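PDB 2VE3: putative cytochrome P450 120 from Synechocystis sp., which binds heme and retinoic acid and probably works as a cytochrome P450 monooxygenase that inserts oxygen into an organic substrate. Local coordinates for residues R277-Q282 with M301-Q306; I326-C329 with F334-P337. All blocks are in the same frame, centred on the assembly; numbering follows the deposited sequence.

Contacts 1 and 2 lie far apart, with about 45 Å between their centres and about 30 Å between their nearest atoms, and they share no helix or strand. Contact 1 belongs to the helical part of the chain and is mostly buried: helices 274-285 and 302-314 meet through an aromatic ring and aliphatic side chains, with no hydrogen bond between the two segments and an arginine at the exposed border. Contact 2 is partly buried at the edge of the beta-rich part. There, backbone hydrogen bonds join the short strands 329-331 and 334-336, and a histidine-aspartate pair ties the residue before the first strand to the second. Both contacts stand away from the heme and retinoic acid pockets.

Contact 1 (R277-Q282 with M301-Q306); sequences RERVRQ and MPYLDQ
Arg279 NH1 is engaged by two groups, the aromatic ring of Tyr303, whose CE1 lies 3.3 Å away, and the carboxylate of Glu365, with which it forms a salt bridge. The guanidinium reaches over one face of the Tyr303 ring, nearer its rim than its centre. The two planes are inclined by 34°, so the packing is close without being a parallel stack. A bend of the arginine chain at chi3 folds the charged end back across the ring, while the root of the same side chain also touches it, CB lying 3.5 Å from Tyr303 CE2. Tyr303 thus packs under much of the length of Arg279.

Tyr303 projects toward the facing helix, and with CG trans to the backbone N (chi1 -179°) its ring extends on beneath Arg279. Val280 meets the ring at its edge, with CG2 3.9 Å from Tyr303 CE2. Its other methyl serves the next residue: Val280 CG1 is 4.1 Å from Leu304 CD1. Glu283, further along the first helix, accepts hydrogen bonds from the backbone N of both Tyr303 and Leu304, tying down the first turn of helix 302-314. The two helix segments run nearly antiparallel, at 152° with axes 9.3 Å apart. This is the pairing of the J and K helices in the cytochrome P450 fold, made a buried three-helix junction by the L helix, 394-411, on which Val280 touches Ile409 and Leu304 touches Lys402 and Thr406.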
ATOM      1  N   ARG A 277     -17.448  15.962  -0.487  1.00 19.22           N
ATOM      2  CA  ARG A 277     -18.256  14.938   0.166  1.00 19.65           C
ATOM      3  C   ARG A 277     -19.708  14.933  -0.344  1.00 20.12           C
ATOM      4  O   ARG A 277     -20.277  13.865  -0.608  1.00 19.84           O
ATOM      5  CB  ARG A 277     -18.209  15.168   1.683  1.00 19.44           C
ATOM      6  CG  ARG A 277     -18.865  14.097   2.552  1.00 19.69           C
ATOM      7  CD  ARG A 277     -18.296  14.207   3.948  1.00 21.60           C
ATOM      8  NE  ARG A 277     -19.118  14.975   4.879  1.00 26.47           N
ATOM      9  CZ  ARG A 277     -18.641  15.740   5.861  1.00 25.17           C
ATOM     10  NH1 ARG A 277     -17.340  15.899   6.023  1.00 25.07           N
ATOM     11  NH2 ARG A 277     -19.473  16.388   6.658  1.00 28.39           N
ATOM     12  N   GLU A 278     -20.293  16.123  -0.481  1.00 20.47           N
ATOM     13  CA  GLU A 278     -21.664  16.265  -0.973  1.00 21.38           C
ATOM     14  C   GLU A 278     -21.833  15.872  -2.443  1.00 21.22           C
ATOM     15  O   GLU A 278     -22.852  15.312  -2.813  1.00 20.74           O
ATOM     16  CB  GLU A 278     -22.154  17.702  -0.792  1.00 21.68           C
ATOM     17  CG  GLU A 278     -22.509  18.075   0.625  1.00 25.94           C
ATOM     18  CD  GLU A 278     -23.826  17.474   1.092  1.00 31.52           C
ATOM     19  OE1 GLU A 278     -24.598  16.946   0.249  1.00 34.25           O
ATOM     20  OE2 GLU A 278     -24.081  17.531   2.315  1.00 33.11           O
ATOM     21  N   ARG A 279     -20.853  16.204  -3.280  1.00 22.07           N
ATOM     22  CA  ARG A 279     -20.893  15.836  -4.690  1.00 23.28           C
ATOM     23  C   ARG A 279     -20.855  14.324  -4.884  1.00 23.70           C
ATOM     24  O   ARG A 279     -21.477  13.803  -5.811  1.00 24.11           O
ATOM     25  CB  ARG A 279     -19.754  16.486  -5.470  1.00 23.44           C
ATOM     26  CG  ARG A 279     -19.779  18.020  -5.510  1.00 23.61           C
ATOM     27  CD  ARG A 279     -18.816  18.557  -6.568  1.00 23.15           C
ATOM     28  NE  ARG A 279     -19.075  17.961  -7.882  1.00 24.18           N
ATOM     29  CZ  ARG A 279     -18.220  17.952  -8.904  1.00 24.63           C
ATOM     30  NH1 ARG A 279     -17.011  18.500  -8.780  1.00 21.42           N
ATOM     31  NH2 ARG A 279     -18.577  17.382 -10.060  1.00 24.89           N
ATOM     32  N   VAL A 280     -20.111  13.632  -4.021  1.00 24.17           N
ATOM     33  CA  VAL A 280     -20.099  12.161  -3.985  1.00 25.05           C
ATOM     34  C   VAL A 280     -21.498  11.646  -3.631  1.00 25.64           C
ATOM     35  O   VAL A 280     -22.003  10.699  -4.247  1.00 25.65           O
ATOM     36  CB  VAL A 280     -19.041  11.600  -2.976  1.00 24.68           C
ATOM     37  CG1 VAL A 280     -19.190  10.087  -2.795  1.00 24.65           C
ATOM     38  CG2 VAL A 280     -17.639  11.928  -3.421  1.00 24.32           C
ATOM     39  N   ARG A 281     -22.109  12.287  -2.637  1.00 26.37           N
ATOM     40  CA  ARG A 281     -23.423  11.923  -2.149  1.00 27.43           C
ATOM     41  C   ARG A 281     -24.492  12.170  -3.213  1.00 28.32           C
ATOM     42  O   ARG A 281     -25.398  11.369  -3.371  1.00 27.82           O
ATOM     43  CB  ARG A 281     -23.749  12.685  -0.860  1.00 27.18           C
ATOM     44  CG  ARG A 281     -24.983  12.155  -0.113  1.00 27.27           C
ATOM     45  CD  ARG A 281     -25.115  12.751   1.299  1.00 27.42           C
ATOM     46  NE  ARG A 281     -24.137  12.189   2.239  1.00 25.73           N
ATOM     47  CZ  ARG A 281     -23.320  12.903   3.017  1.00 25.44           C
ATOM     48  NH1 ARG A 281     -23.339  14.235   3.009  1.00 23.49           N
ATOM     49  NH2 ARG A 281     -22.487  12.275   3.831  1.00 25.05           N
ATOM     50  N   GLN A 282     -24.368  13.289  -3.922  1.00 30.08           N
ATOM     51  CA  GLN A 282     -25.267  13.657  -5.008  1.00 32.03           C
ATOM     52  C   GLN A 282     -25.195  12.608  -6.116  1.00 32.70           C
ATOM     53  O   GLN A 282     -26.200  12.299  -6.764  1.00 33.11           O
ATOM     54  CB  GLN A 282     -24.907  15.052  -5.543  1.00 31.73           C
ATOM     55  CG  GLN A 282     -25.749  15.513  -6.743  1.00 33.41           C
ATOM     56  CD  GLN A 282     -25.292  16.840  -7.374  1.00 33.73           C
ATOM     57  OE1 GLN A 282     -26.120  17.709  -7.687  1.00 35.27           O
ATOM     58  NE2 GLN A 282     -23.978  16.992  -7.577  1.00 36.58           N
ATOM     59  N   MET A 301     -19.878   5.043 -10.595  1.00 25.94           N
ATOM     60  CA  MET A 301     -19.432   6.141  -9.738  1.00 24.38           C
ATOM     61  C   MET A 301     -18.197   6.841 -10.300  1.00 23.51           C
ATOM     62  O   MET A 301     -17.131   6.779  -9.684  1.00 24.24           O
ATOM     63  CB  MET A 301     -19.163   5.629  -8.311  1.00 24.48           C
ATOM     64  CG  MET A 301     -20.403   5.183  -7.553  1.00 22.64           C
ATOM     65  SD  MET A 301     -20.045   4.117  -6.127  1.00 23.80           S
ATOM     66  CE  MET A 301     -21.721   3.741  -5.626  1.00 22.58           C
ATOM     67  N   PRO A 302     -18.330   7.500 -11.473  1.00 22.52           N
ATOM     68  CA  PRO A 302     -17.217   8.217 -12.106  1.00 22.05           C
ATOM     69  C   PRO A 302     -16.624   9.372 -11.278  1.00 21.79           C
ATOM     70  O   PRO A 302     -15.410   9.588 -11.323  1.00 21.22           O
ATOM     71  CB  PRO A 302     -17.846   8.777 -13.397  1.00 22.17           C
ATOM     72  CG  PRO A 302     -19.310   8.842 -13.115  1.00 21.73           C
ATOM     73  CD  PRO A 302     -19.550   7.593 -12.300  1.00 22.66           C
ATOM     74  N   TYR A 303     -17.459  10.131 -10.572  1.00 20.54           N
ATOM     75  CA  TYR A 303     -16.930  11.214  -9.757  1.00 20.78           C
ATOM     76  C   TYR A 303     -16.176  10.685  -8.526  1.00 20.88           C
ATOM     77  O   TYR A 303     -15.128  11.212  -8.184  1.00 20.97           O
ATOM     78  CB  TYR A 303     -18.023  12.198  -9.326  1.00 20.73           C
ATOM     79  CG  TYR A 303     -17.455  13.321  -8.500  1.00 20.64           C
ATOM     80  CD1 TYR A 303     -16.677  14.310  -9.091  1.00 17.62           C
ATOM     81  CD2 TYR A 303     -17.656  13.367  -7.111  1.00 19.55           C
ATOM     82  CE1 TYR A 303     -16.139  15.330  -8.342  1.00 18.80           C
ATOM     83  CE2 TYR A 303     -17.100  14.381  -6.345  1.00 19.83           C
ATOM     84  CZ  TYR A 303     -16.355  15.356  -6.968  1.00 19.72           C
ATOM     85  OH  TYR A 303     -15.820  16.363  -6.230  1.00 21.36           O
ATOM     86  N   LEU A 304     -16.710   9.651  -7.869  1.00 20.83           N
ATOM     87  CA  LEU A 304     -16.016   9.021  -6.741  1.00 20.25           C
ATOM     88  C   LEU A 304     -14.675   8.460  -7.218  1.00 19.99           C
ATOM     89  O   LEU A 304     -13.653   8.621  -6.539  1.00 18.93           O
ATOM     90  CB  LEU A 304     -16.873   7.931  -6.080  1.00 20.21           C
ATOM     91  CG  LEU A 304     -16.244   7.123  -4.939  1.00 19.94           C
ATOM     92  CD1 LEU A 304     -15.800   8.024  -3.774  1.00 18.74           C
ATOM     93  CD2 LEU A 304     -17.170   6.042  -4.425  1.00 20.58           C
ATOM     94  N   ASP A 305     -14.683   7.832  -8.396  1.00 19.75           N
ATOM     95  CA  ASP A 305     -13.449   7.426  -9.063  1.00 19.72           C
ATOM     96  C   ASP A 305     -12.375   8.521  -9.044  1.00 19.82           C
ATOM     97  O   ASP A 305     -11.220   8.241  -8.708  1.00 19.59           O
ATOM     98  CB  ASP A 305     -13.713   7.013 -10.511  1.00 20.14           C
ATOM     99  CG  ASP A 305     -14.252   5.601 -10.644  1.00 21.00           C
ATOM    100  OD1 ASP A 305     -14.391   4.870  -9.637  1.00 22.59           O
ATOM    101  OD2 ASP A 305     -14.552   5.224 -11.791  1.00 24.28           O
ATOM    102  N   GLN A 306     -12.756   9.748  -9.432  1.00 19.29           N
ATOM    103  CA  GLN A 306     -11.842  10.908  -9.422  1.00 19.25           C
ATOM    104  C   GLN A 306     -11.297  11.274  -8.034  1.00 18.19           C
ATOM    105  O   GLN A 306     -10.118  11.581  -7.880  1.00 17.44           O
ATOM    106  CB  GLN A 306     -12.545  12.136  -9.975  1.00 19.63           C
ATOM    107  CG  GLN A 306     -12.740  12.135 -11.488  1.00 21.53           C
ATOM    108  CD  GLN A 306     -13.354  13.441 -11.962  1.00 24.12           C
ATOM    109  OE1 GLN A 306     -12.946  14.537 -11.540  1.00 23.33           O
ATOM    110  NE2 GLN A 306     -14.349  13.332 -12.835  1.00 25.74           N
TER

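Contact 2 (I326-C329 with F334-P337)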
ATOM      1  N   ILE A 326      21.808  -3.506 -11.971  1.00 32.65           N
ATOM      2  CA  ILE A 326      22.590  -4.683 -12.379  1.00 34.30           C
ATOM      3  C   ILE A 326      23.439  -4.399 -13.625  1.00 35.24           C
ATOM      4  O   ILE A 326      24.373  -5.141 -13.942  1.00 35.31           O
ATOM      5  CB  ILE A 326      21.729  -5.973 -12.512  1.00 34.45           C
ATOM      6  CG1 ILE A 326      20.570  -5.780 -13.494  1.00 34.58           C
ATOM      7  CG2 ILE A 326      21.205  -6.411 -11.132  1.00 34.24           C
ATOM      8  CD1 ILE A 326      20.005  -7.084 -14.043  1.00 34.58           C
ATOM      9  N   GLN A 327      23.096  -3.302 -14.301  1.00 36.28           N
ATOM     10  CA  GLN A 327      23.939  -2.650 -15.301  1.00 37.19           C
ATOM     11  C   GLN A 327      24.387  -1.286 -14.796  1.00 37.51           C
ATOM     12  O   GLN A 327      23.740  -0.692 -13.935  1.00 37.90           O
ATOM     13  CB  GLN A 327      23.154  -2.417 -16.582  1.00 37.26           C
ATOM     14  CG  GLN A 327      23.360  -3.448 -17.655  1.00 38.71           C
ATOM     15  CD  GLN A 327      23.029  -2.885 -19.019  1.00 40.79           C
ATOM     16  OE1 GLN A 327      21.857  -2.634 -19.334  1.00 41.67           O
ATOM     17  NE2 GLN A 327      24.064  -2.663 -19.838  1.00 40.99           N
ATOM     18  N   ASP A 328      25.494  -0.798 -15.349  1.00 38.02           N
ATOM     19  CA  ASP A 328      25.975   0.566 -15.143  1.00 38.19           C
ATOM     20  C   ASP A 328      25.107   1.485 -16.008  1.00 38.25           C
ATOM     21  O   ASP A 328      24.836   1.177 -17.178  1.00 38.68           O
ATOM     22  CB  ASP A 328      27.438   0.649 -15.594  1.00 38.27           C
ATOM     23  CG  ASP A 328      28.307   1.466 -14.662  1.00 39.09           C
ATOM     24  OD1 ASP A 328      28.877   2.473 -15.150  1.00 40.86           O
ATOM     25  OD2 ASP A 328      28.445   1.109 -13.463  1.00 38.00           O
ATOM     26  N   CYS A 329      24.651   2.600 -15.441  1.00 38.04           N
ATOM     27  CA  CYS A 329      23.711   3.479 -16.149  1.00 37.81           C
ATOM     28  C   CYS A 329      24.040   4.957 -15.985  1.00 36.78           C
ATOM     29  O   CYS A 329      24.836   5.328 -15.133  1.00 36.67           O
ATOM     30  CB  CYS A 329      22.269   3.210 -15.682  1.00 38.04           C
ATOM     31  SG  CYS A 329      21.397   1.920 -16.611  1.00 41.75           S
ATOM     32  N   PHE A 334      24.169  12.028 -14.646  1.00 28.46           N
ATOM     33  CA  PHE A 334      24.843  11.326 -13.539  1.00 28.34           C
ATOM     34  C   PHE A 334      25.152   9.858 -13.837  1.00 28.24           C
ATOM     35  O   PHE A 334      24.390   9.181 -14.514  1.00 28.18           O
ATOM     36  CB  PHE A 334      24.019  11.413 -12.252  1.00 28.28           C
ATOM     37  CG  PHE A 334      23.930  12.795 -11.679  1.00 27.90           C
ATOM     38  CD1 PHE A 334      25.046  13.401 -11.110  1.00 27.86           C
ATOM     39  CD2 PHE A 334      22.725  13.488 -11.698  1.00 27.67           C
ATOM     40  CE1 PHE A 334      24.960  14.677 -10.565  1.00 28.65           C
ATOM     41  CE2 PHE A 334      22.626  14.759 -11.164  1.00 28.29           C
ATOM     42  CZ  PHE A 334      23.743  15.359 -10.592  1.00 28.41           C
ATOM     43  N   HIS A 335      26.286   9.388 -13.329  1.00 28.58           N
ATOM     44  CA  HIS A 335      26.615   7.968 -13.338  1.00 28.27           C
ATOM     45  C   HIS A 335      25.781   7.277 -12.251  1.00 28.10           C
ATOM     46  O   HIS A 335      25.831   7.670 -11.090  1.00 28.16           O
ATOM     47  CB  HIS A 335      28.119   7.794 -13.086  1.00 28.35           C
ATOM     48  CG  HIS A 335      28.582   6.372 -13.062  1.00 28.14           C
ATOM     49  ND1 HIS A 335      29.596   5.941 -12.234  1.00 28.70           N
ATOM     50  CD2 HIS A 335      28.182   5.285 -13.764  1.00 28.25           C
ATOM     51  CE1 HIS A 335      29.798   4.649 -12.422  1.00 28.16           C
ATOM     52  NE2 HIS A 335      28.949   4.225 -13.340  1.00 26.73           N
ATOM     53  N   PHE A 336      24.959   6.307 -12.659  1.00 27.81           N
ATOM     54  CA  PHE A 336      24.229   5.427 -11.740  1.00 27.41           C
ATOM     55  C   PHE A 336      25.010   4.107 -11.706  1.00 26.83           C
ATOM     56  O   PHE A 336      24.841   3.259 -12.588  1.00 26.81           O
ATOM     57  CB  PHE A 336      22.779   5.194 -12.221  1.00 27.24           C
ATOM     58  CG  PHE A 336      21.814   6.320 -11.889  1.00 27.48           C
ATOM     59  CD1 PHE A 336      20.641   6.061 -11.188  1.00 27.22           C
ATOM     60  CD2 PHE A 336      22.067   7.635 -12.296  1.00 28.64           C
ATOM     61  CE1 PHE A 336      19.733   7.091 -10.893  1.00 28.02           C
ATOM     62  CE2 PHE A 336      21.177   8.666 -11.998  1.00 28.75           C
ATOM     63  CZ  PHE A 336      20.002   8.392 -11.306  1.00 28.45           C
ATOM     64  N   PRO A 337      25.902   3.946 -10.712  1.00 26.69           N
ATOM     65  CA  PRO A 337      26.849   2.817 -10.696  1.00 26.78           C
ATOM     66  C   PRO A 337      26.231   1.442 -10.434  1.00 27.32           C
ATOM     67  O   PRO A 337      25.356   1.288  -9.579  1.00 27.20           O
ATOM     68  CB  PRO A 337      27.823   3.193  -9.577  1.00 26.93           C
ATOM     69  CG  PRO A 337      27.550   4.684  -9.287  1.00 26.23           C
ATOM     70  CD  PRO A 337      26.105   4.844  -9.564  1.00 26.13           C
TER
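His335 has its ring trans to the backbone N (chi1 180°) and Asp328 turns its carboxylate well off a staggered position (chi1 -139°); these rotations bring the two groups together diagonally, from the residue just before strand 329-331 to the middle of strand 334-336. His335 NE2 donates to Asp328 OD1 at 2.5 Å, unusually short for a bond bent to 138° at the hydrogen, so its exact length is doubtful and implies no special strength. The donor arrives on the syn side of the oxygen but clearly out of the carboxylate plane. The other oxygen, Asp328 OD2, accepts from the backbone N of Lys338, so the carboxylate is held at both ends; its nearness would probably favour a protonated imidazole. Pro337 CA lies against one face of the ring, offset toward its rim.

Beneath this pair runs the backbone ladder of the small beta-2 hairpin of P450s, inserted between strands 320-325 and 341-345 of the large sheet. Cys329 and Phe336 form an antiparallel hydrogen-bonded pair: Cys329 N donates to Phe336 O at 2.9 Å, and Phe336 N to Cys329 O at 2.7 Å. Their side chains share one face, with Cys329 CB 4.0 Å from Phe336 CB. Beyond CB the Phe336 ring leaves Cys329 and packs on Ile57 and Ile59, meeting Phe67 edge-to-face.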